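Local coordinates for protein response regulator aspartate phosphatase H (Bacillus subtilis, PDB 3Q15) that controls sporulation and competence by acting on two response regulators, dephosphorylating the phosphotransferase Spo0F and acting on ComA, at residues K196-A201 with Y232-D237; G190-F195 with L202-A207; L306-V309 with V314-R317. All coordinates share one frame; numbering follows the deposited sequence.

All three contacts join helices that are neighbours in an all-helical chain. Contacts 1 and 2 lie close together, with centres about 8 Å apart, and both use helix 198-214. Contact 2 lies between the two helices of predicted TPR 3 and is partly buried. Contact 1 is the surface contact of the three and ties the same helix to the end of helix 218-235 in predicted TPR 4. The salt bridge R234-D193 connects the two, and both touch the second subunit. Contact 3, also partly buried, lies about 27 Å from contact 1, between centres, and meets no other chain. Aromatic rings carry contacts 1 and 2, whereas contact 3 rests on a backbone hydrogen bond and small aliphatic groups.

Contact 1 (K196-A201 with Y232-D237); sequences KHYDKA and YDRSGD
Y198 and R234 meet with first torsions of the same kind. In each, CG is anti to the carbonyl carbon, at chi1 -44° in Y198 and -73° in R234. The R234 chain then runs extended at chi2 and bends at chi3, which lays its NE end along the tyrosine ring. The two side chains cross at about a right angle. R234 CB sits over the centre of the Y198 ring, 3.6 Å from the centroid and close to the ring normal, a CH-pi contact. Further out, R234 CD touches Y198 CE1 at 3.6 Å. R234 NE is 3.7 Å from the same CE1. The guanidinium is not stacked flat on the ring: the planes are 33° apart, and CD1 lies over the rim of one guanidinium face. On the other side of the ring, the backbone C of K196 lies near the rim. R234 O is 3.5 Å from Y198 CE2. S235 adds a looser contact, its CB 4.1 Å from Y198 CB.

No hydrogen bond crosses between the two segments. The polar end of R234 is held by other groups: NH2 forms a salt bridge with D193 of helix 178-194, and NE bonds to N230 O. Helix 218-235 ends here, and G236 follows with positive phi. The contact joins helix 198-214 of predicted TPR 3 to this end in predicted TPR 4, a link between successive repeats. The chemistry is divided. The aliphatic part of the arginine covers an aromatic face, while its charge is paired with D193, and those polar bonds probably help fix the arginine chain against the ring.

Contact 2 (G190-F195 with L202-A207); sequences GNYDDF and LPHLEA
Y192 reaches H204 through one edge of its ring. Its CB leaves helix 178-194 toward helix 198-214, and CG lies anti to the carbonyl carbon at chi1 -83°. CD2 is the first ring atom to come near, 4.2 Å from H204 CD2. CE2 makes the closest approach, 3.8 Å from H204 NE2 and 3.9 Å from H204 CD2. The imidazole nitrogen lies at the tyrosine edge, near the plane of that ring. At the tip, the hydroxyl OH turns to another partner, the terminal OXT of Y378 of the second subunit.

The rings are nearly parallel, with planes at 14°, but neither covers the face of the other. Their centroids are 5.9 Å apart, so they meet rim to rim and do not stack. H204 NE2 also hydrogen-bonds to OXT of Y378 of the second subunit. The two residues thus hold one C-terminal oxygen jointly, and this shared acceptor links their polar ends across the subunit interface. A nearby negative carboxylate may favour a protonated imidazole.

On its own chain, H204 also packs on L185 and I188, while Y192 touches M161 of helix 157-172. The arrangement belongs to a helical hairpin: helices 178-194 and 198-214 form the antiparallel helix pair of a TPR, the predicted third repeat.

Contact 3 (L306-V309 with V314-R317); sequences LQAV and VDER
A straight backbone hydrogen bond, flanked by small aliphatic groups, joins the end of helix 299-310 to the start of helix 316-328. The contact is partly buried and spans the short connection between these helices, its centre about 30 Å from the centre of the chain. D315 N donates to A308 O at 2.7 Å, with an N-H...O angle of 176°. The donor is tilted 25° from the carbonyl plane. The same oxygen receives a CA-H...O contact from V314, whose CA lies 3.5 Å away. A308 O therefore meets two consecutive residues of the incoming chain.

Side chains pack around this bond. A308 CB rests 3.7 Å from D315 CB, and A308 O is 3.6 Å from D315 CB. V314 sends its two methyls to different carbonyls. CG1, anti to the backbone N at chi1 177°, approaches A308 O. CG2, anti to the carbonyl carbon, comes within 3.6 Å of V309 O. The V309 side chain itself points away from 314-317 and packs on A342 and V345 of helix 332-348. V314 also reaches that helix, at V345 and F346, while I319 of helix 316-328 touches A308, V309 and V314.

D315 has a second task. Its CB faces A308, but its carboxylate OD2 accepts from K318 N. This is an N-cap, with the side chain closing the first turn of helix 316-328. The whole is a tight turn between two consecutive helices, in which D315, bonded to the end of helix 299-310, also caps helix 316-328.

Contact 1 (K196-A201 with Y232-D237)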
loop_
_atom_site.group_PDB
_atom_site.type_symbol
_atom_site.label_atom_id
_atom_site.label_comp_id
_atom_site.label_asym_id
_atom_site.label_seq_id
_atom_site.Cartn_x
_atom_site.Cartn_y
_atom_site.Cartn_z
ATOM N N LYS A 196 15.379 7.615 5.857
ATOM C CA LYS A 196 16.577 8.328 6.310
ATOM C C LYS A 196 16.792 9.636 5.556
ATOM O O LYS A 196 17.918 10.117 5.457
ATOM C CB LYS A 196 17.824 7.450 6.172
ATOM C CG LYS A 196 17.668 6.036 6.704
ATOM C CD LYS A 196 17.316 6.030 8.177
ATOM C CE LYS A 196 17.203 4.603 8.690
ATOM N NZ LYS A 196 16.854 4.549 10.134
ATOM N N HIS A 197 15.718 10.207 5.018
ATOM C CA HIS A 197 15.821 11.486 4.332
ATOM C C HIS A 197 15.389 12.627 5.241
ATOM O O HIS A 197 14.403 13.314 4.977
ATOM C CB HIS A 197 14.996 11.483 3.049
ATOM C CG HIS A 197 15.718 10.905 1.875
ATOM N ND1 HIS A 197 15.377 9.695 1.313
ATOM C CD2 HIS A 197 16.767 11.371 1.158
ATOM C CE1 HIS A 197 16.184 9.441 0.297
ATOM N NE2 HIS A 197 17.035 10.443 0.181
ATOM N N TYR A 198 16.141 12.820 6.316
ATOM C CA TYR A 198 15.825 13.851 7.294
ATOM C C TYR A 198 15.803 15.239 6.657
ATOM O O TYR A 198 15.019 16.099 7.055
ATOM C CB TYR A 198 16.831 13.803 8.444
ATOM C CG TYR A 198 17.127 12.397 8.912
ATOM C CD1 TYR A 198 16.187 11.672 9.634
ATOM C CD2 TYR A 198 18.345 11.788 8.625
ATOM C CE1 TYR A 198 16.454 10.380 10.061
ATOM C CE2 TYR A 198 18.620 10.495 9.049
ATOM C CZ TYR A 198 17.671 9.800 9.765
ATOM O OH TYR A 198 17.936 8.518 10.188
ATOM N N ASP A 199 16.658 15.452 5.664
ATOM C CA ASP A 199 16.694 16.733 4.972
ATOM C C ASP A 199 15.375 17.014 4.244
ATOM O O ASP A 199 14.975 18.166 4.100
ATOM C CB ASP A 199 17.884 16.805 4.009
ATOM C CG ASP A 199 17.874 15.691 2.981
ATOM O OD1 ASP A 199 18.176 15.967 1.799
ATOM O OD2 ASP A 199 17.568 14.536 3.349
ATOM N N LYS A 200 14.694 15.962 3.798
ATOM C CA LYS A 200 13.402 16.137 3.140
ATOM C C LYS A 200 12.300 16.394 4.157
ATOM O O LYS A 200 11.333 17.096 3.871
ATOM C CB LYS A 200 13.059 14.925 2.273
ATOM C CG LYS A 200 13.919 14.810 1.030
ATOM C CD LYS A 200 13.631 13.523 0.281
ATOM C CE LYS A 200 14.546 13.373 -0.924
ATOM N NZ LYS A 200 14.277 12.098 -1.639
ATOM N N ALA A 201 12.457 15.831 5.348
ATOM C CA ALA A 201 11.480 16.018 6.414
ATOM C C ALA A 201 11.509 17.440 6.971
ATOM O O ALA A 201 10.474 17.994 7.349
ATOM C CB ALA A 201 11.727 15.020 7.527
ATOM N N TYR A 232 17.644 17.474 12.976
ATOM C CA TYR A 232 19.025 17.939 12.911
ATOM C C TYR A 232 19.978 16.942 13.558
ATOM O O TYR A 232 21.074 16.699 13.050
ATOM C CB TYR A 232 19.176 19.295 13.604
ATOM C CG TYR A 232 18.721 20.488 12.792
ATOM C CD1 TYR A 232 17.738 21.341 13.272
ATOM C CD2 TYR A 232 19.287 20.774 11.554
ATOM C CE1 TYR A 232 17.324 22.446 12.543
ATOM C CE2 TYR A 232 18.877 21.879 10.814
ATOM C CZ TYR A 232 17.895 22.709 11.317
ATOM O OH TYR A 232 17.476 23.807 10.597
ATOM N N ASP A 233 19.569 16.378 14.690
ATOM C CA ASP A 233 20.401 15.405 15.386
ATOM C C ASP A 233 20.701 14.228 14.476
ATOM O O ASP A 233 21.822 13.722 14.451
ATOM C CB ASP A 233 19.721 14.909 16.664
ATOM C CG ASP A 233 20.568 13.898 17.421
ATOM O OD1 ASP A 233 21.772 14.159 17.637
ATOM O OD2 ASP A 233 20.028 12.841 17.798
ATOM N N ARG A 234 19.694 13.794 13.724
ATOM C CA ARG A 234 19.845 12.638 12.852
ATOM C C ARG A 234 20.508 12.972 11.517
ATOM O O ARG A 234 21.107 12.103 10.884
ATOM C CB ARG A 234 18.498 11.940 12.640
ATOM C CG ARG A 234 18.026 11.166 13.863
ATOM C CD ARG A 234 16.677 10.509 13.640
ATOM N NE ARG A 234 15.612 11.493 13.492
ATOM C CZ ARG A 234 14.323 11.189 13.394
ATOM N NH1 ARG A 234 13.935 9.923 13.431
ATOM N NH2 ARG A 234 13.423 12.154 13.261
ATOM N N SER A 235 20.408 14.229 11.092
ATOM C CA SER A 235 21.041 14.659 9.850
ATOM C C SER A 235 22.524 14.972 10.066
ATOM O O SER A 235 23.286 15.112 9.109
ATOM C CB SER A 235 20.317 15.870 9.257
ATOM O OG SER A 235 20.324 16.956 10.162
ATOM N N GLY A 236 22.923 15.079 11.331
ATOM C CA GLY A 236 24.317 15.283 11.679
ATOM C C GLY A 236 24.691 16.708 12.049
ATOM O O GLY A 236 25.871 17.042 12.105
ATOM N N ASP A 237 23.693 17.551 12.300
ATOM C CA ASP A 237 23.949 18.934 12.703
ATOM C C ASP A 237 23.702 19.101 14.198
ATOM O O ASP A 237 22.694 19.672 14.611
ATOM C CB ASP A 237 23.070 19.904 11.909
ATOM C CG ASP A 237 23.526 21.348 12.038
ATOM O OD1 ASP A 237 23.363 22.113 11.063
ATOM O OD2 ASP A 237 24.046 21.722 13.111
#

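Contact 2 (G190-F195 with L202-A207)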
loop_
_atom_site.group_PDB
_atom_site.type_symbol
_atom_site.label_atom_id
_atom_site.label_comp_id
_atom_site.label_asym_id
_atom_site.label_seq_id
_atom_site.Cartn_x
_atom_site.Cartn_y
_atom_site.Cartn_z
ATOM N N GLY A 190 7.727 12.192 9.294
ATOM C CA GLY A 190 7.964 10.867 9.837
ATOM C C GLY A 190 8.201 9.852 8.738
ATOM O O GLY A 190 9.068 8.982 8.857
ATOM N N ASN A 191 7.434 9.969 7.658
ATOM C CA ASN A 191 7.574 9.070 6.518
ATOM C C ASN A 191 8.935 9.203 5.845
ATOM O O ASN A 191 9.592 8.205 5.537
ATOM C CB ASN A 191 6.445 9.294 5.505
ATOM C CG ASN A 191 5.117 8.735 5.984
ATOM O OD1 ASN A 191 5.070 7.946 6.929
ATOM N ND2 ASN A 191 4.032 9.136 5.330
ATOM N N TYR A 192 9.355 10.441 5.618
ATOM C CA TYR A 192 10.681 10.694 5.074
ATOM C C TYR A 192 11.763 10.104 5.964
ATOM O O TYR A 192 12.742 9.553 5.470
ATOM C CB TYR A 192 10.914 12.190 4.875
ATOM C CG TYR A 192 10.341 12.716 3.583
ATOM C CD1 TYR A 192 10.744 12.187 2.364
ATOM C CD2 TYR A 192 9.411 13.747 3.576
ATOM C CE1 TYR A 192 10.237 12.663 1.177
ATOM C CE2 TYR A 192 8.894 14.232 2.390
ATOM C CZ TYR A 192 9.311 13.685 1.193
ATOM O OH TYR A 192 8.806 14.151 0.002
ATOM N N ASP A 193 11.575 10.226 7.276
ATOM C CA ASP A 193 12.512 9.668 8.242
ATOM C C ASP A 193 12.719 8.168 8.018
ATOM O O ASP A 193 13.834 7.669 8.164
ATOM C CB ASP A 193 12.041 9.934 9.675
ATOM C CG ASP A 193 12.180 11.392 10.079
ATOM O OD1 ASP A 193 12.849 12.163 9.355
ATOM O OD2 ASP A 193 11.630 11.767 11.134
ATOM N N ASP A 194 11.651 7.463 7.647
ATOM C CA ASP A 194 11.731 6.024 7.386
ATOM C C ASP A 194 12.747 5.693 6.298
ATOM O O ASP A 194 13.319 4.605 6.285
ATOM C CB ASP A 194 10.362 5.453 7.003
ATOM C CG ASP A 194 9.491 5.154 8.208
ATOM O OD1 ASP A 194 10.003 5.186 9.345
ATOM O OD2 ASP A 194 8.290 4.873 8.011
ATOM N N PHE A 195 12.969 6.633 5.386
ATOM C CA PHE A 195 13.938 6.428 4.317
ATOM C C PHE A 195 15.244 7.154 4.616
ATOM O O PHE A 195 16.103 7.293 3.743
ATOM C CB PHE A 195 13.370 6.901 2.978
ATOM C CG PHE A 195 12.117 6.186 2.566
ATOM C CD1 PHE A 195 12.177 4.899 2.057
ATOM C CD2 PHE A 195 10.881 6.797 2.690
ATOM C CE1 PHE A 195 11.024 4.230 1.676
ATOM C CE2 PHE A 195 9.730 6.134 2.313
ATOM C CZ PHE A 195 9.801 4.849 1.807
ATOM N N LEU A 202 12.703 18.020 7.022
ATOM C CA LEU A 202 12.913 19.289 7.710
ATOM C C LEU A 202 11.985 20.416 7.244
ATOM O O LEU A 202 11.401 21.112 8.074
ATOM C CB LEU A 202 14.382 19.721 7.628
ATOM C CG LEU A 202 14.739 21.003 8.394
ATOM C CD1 LEU A 202 14.436 20.850 9.880
ATOM C CD2 LEU A 202 16.198 21.375 8.169
ATOM N N PRO A 203 11.840 20.600 5.919
ATOM C CA PRO A 203 10.967 21.683 5.452
ATOM C C PRO A 203 9.555 21.560 6.017
ATOM O O PRO A 203 8.963 22.565 6.402
ATOM C CB PRO A 203 10.953 21.495 3.930
ATOM C CG PRO A 203 12.232 20.801 3.627
ATOM C CD PRO A 203 12.475 19.884 4.798
ATOM N N HIS A 204 9.029 20.342 6.084
ATOM C CA HIS A 204 7.678 20.136 6.598
ATOM C C HIS A 204 7.603 20.425 8.093
ATOM O O HIS A 204 6.617 20.981 8.578
ATOM C CB HIS A 204 7.190 18.721 6.278
ATOM C CG HIS A 204 7.193 18.409 4.815
ATOM N ND1 HIS A 204 6.243 18.907 3.946
ATOM C CD2 HIS A 204 8.045 17.677 4.061
ATOM C CE1 HIS A 204 6.505 18.484 2.723
ATOM N NE2 HIS A 204 7.592 17.735 2.765
ATOM N N LEU A 205 8.652 20.059 8.820
ATOM C CA LEU A 205 8.704 20.350 10.246
ATOM C C LEU A 205 8.755 21.856 10.491
ATOM O O LEU A 205 8.181 22.354 11.459
ATOM C CB LEU A 205 9.899 19.654 10.901
ATOM C CG LEU A 205 9.862 18.120 10.891
ATOM C CD1 LEU A 205 11.077 17.546 11.600
ATOM C CD2 LEU A 205 8.582 17.600 11.529
ATOM N N GLU A 206 9.431 22.583 9.607
ATOM C CA GLU A 206 9.520 24.032 9.750
ATOM C C GLU A 206 8.174 24.695 9.473
ATOM O O GLU A 206 7.776 25.620 10.180
ATOM C CB GLU A 206 10.612 24.609 8.844
ATOM C CG GLU A 206 12.027 24.217 9.255
ATOM C CD GLU A 206 13.089 24.740 8.303
ATOM O OE1 GLU A 206 14.265 24.831 8.715
ATOM O OE2 GLU A 206 12.752 25.054 7.142
ATOM N N ALA A 207 7.472 24.222 8.449
ATOM C CA ALA A 207 6.146 24.751 8.143
ATOM C C ALA A 207 5.201 24.475 9.304
ATOM O O ALA A 207 4.376 25.311 9.661
ATOM C CB ALA A 207 5.606 24.135 6.861
#

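Contact 3 (L306-V309 with V314-R317)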
loop_
_atom_site.group_PDB
_atom_site.type_symbol
_atom_site.label_atom_id
_atom_site.label_comp_id
_atom_site.label_asym_id
_atom_site.label_seq_id
_atom_site.Cartn_x
_atom_site.Cartn_y
_atom_site.Cartn_z
ATOM N N LEU A 306 21.792 5.562 28.828
ATOM C CA LEU A 306 22.715 6.648 28.531
ATOM C C LEU A 306 23.782 6.752 29.606
ATOM O O LEU A 306 24.972 6.855 29.304
ATOM C CB LEU A 306 21.973 7.980 28.417
ATOM C CG LEU A 306 21.198 8.223 27.131
ATOM C CD1 LEU A 306 20.698 9.657 27.090
ATOM C CD2 LEU A 306 22.083 7.929 25.935
ATOM N N GLN A 307 23.350 6.739 30.862
ATOM C CA GLN A 307 24.279 6.815 31.979
ATOM C C GLN A 307 25.288 5.683 31.906
ATOM O O GLN A 307 26.483 5.891 32.099
ATOM C CB GLN A 307 23.535 6.730 33.311
ATOM C CG GLN A 307 22.786 7.983 33.703
ATOM C CD GLN A 307 22.242 7.899 35.115
ATOM O OE1 GLN A 307 22.079 6.810 35.662
ATOM N NE2 GLN A 307 21.967 9.050 35.714
ATOM N N ALA A 308 24.792 4.484 31.622
ATOM C CA ALA A 308 25.607 3.277 31.704
ATOM C C ALA A 308 26.653 3.185 30.599
ATOM O O ALA A 308 27.785 2.762 30.842
ATOM C CB ALA A 308 24.721 2.037 31.702
ATOM N N VAL A 309 26.275 3.586 29.391
ATOM C CA VAL A 309 27.129 3.380 28.227
ATOM C C VAL A 309 28.105 4.530 27.977
ATOM O O VAL A 309 29.183 4.314 27.423
ATOM C CB VAL A 309 26.300 3.108 26.951
ATOM C CG1 VAL A 309 25.687 4.395 26.429
ATOM C CG2 VAL A 309 27.165 2.459 25.885
ATOM N N VAL A 314 32.335 2.085 31.185
ATOM C CA VAL A 314 31.039 1.549 30.782
ATOM C C VAL A 314 30.466 0.599 31.831
ATOM O O VAL A 314 31.169 -0.272 32.350
ATOM C CB VAL A 314 31.117 0.810 29.430
ATOM C CG1 VAL A 314 29.769 0.197 29.086
ATOM C CG2 VAL A 314 31.572 1.755 28.326
ATOM N N ASP A 315 29.186 0.783 32.139
ATOM C CA ASP A 315 28.487 -0.066 33.092
ATOM C C ASP A 315 27.848 -1.244 32.358
ATOM O O ASP A 315 26.667 -1.204 32.017
ATOM C CB ASP A 315 27.418 0.744 33.828
ATOM C CG ASP A 315 26.877 0.026 35.048
ATOM O OD1 ASP A 315 26.357 0.709 35.956
ATOM O OD2 ASP A 315 26.979 -1.220 35.105
ATOM N N GLU A 316 28.637 -2.289 32.122
ATOM C CA GLU A 316 28.209 -3.420 31.296
ATOM C C GLU A 316 27.080 -4.252 31.903
ATOM O O GLU A 316 26.243 -4.792 31.177
ATOM C CB GLU A 316 29.398 -4.328 30.973
ATOM C CG GLU A 316 30.422 -3.710 30.038
ATOM C CD GLU A 316 31.649 -4.582 29.872
ATOM O OE1 GLU A 316 32.543 -4.512 30.739
ATOM O OE2 GLU A 316 31.715 -5.340 28.880
ATOM N N ARG A 317 27.063 -4.367 33.226
ATOM C CA ARG A 317 26.011 -5.124 33.896
ATOM C C ARG A 317 24.658 -4.425 33.764
ATOM O O ARG A 317 23.652 -5.059 33.441
ATOM C CB ARG A 317 26.350 -5.364 35.371
ATOM C CG ARG A 317 25.292 -6.162 36.126
ATOM C CD ARG A 317 25.730 -6.476 37.549
ATOM N NE ARG A 317 26.852 -7.410 37.583
ATOM C CZ ARG A 317 26.722 -8.731 37.671
ATOM N NH1 ARG A 317 25.514 -9.276 37.737
ATOM N NH2 ARG A 317 27.797 -9.507 37.695
#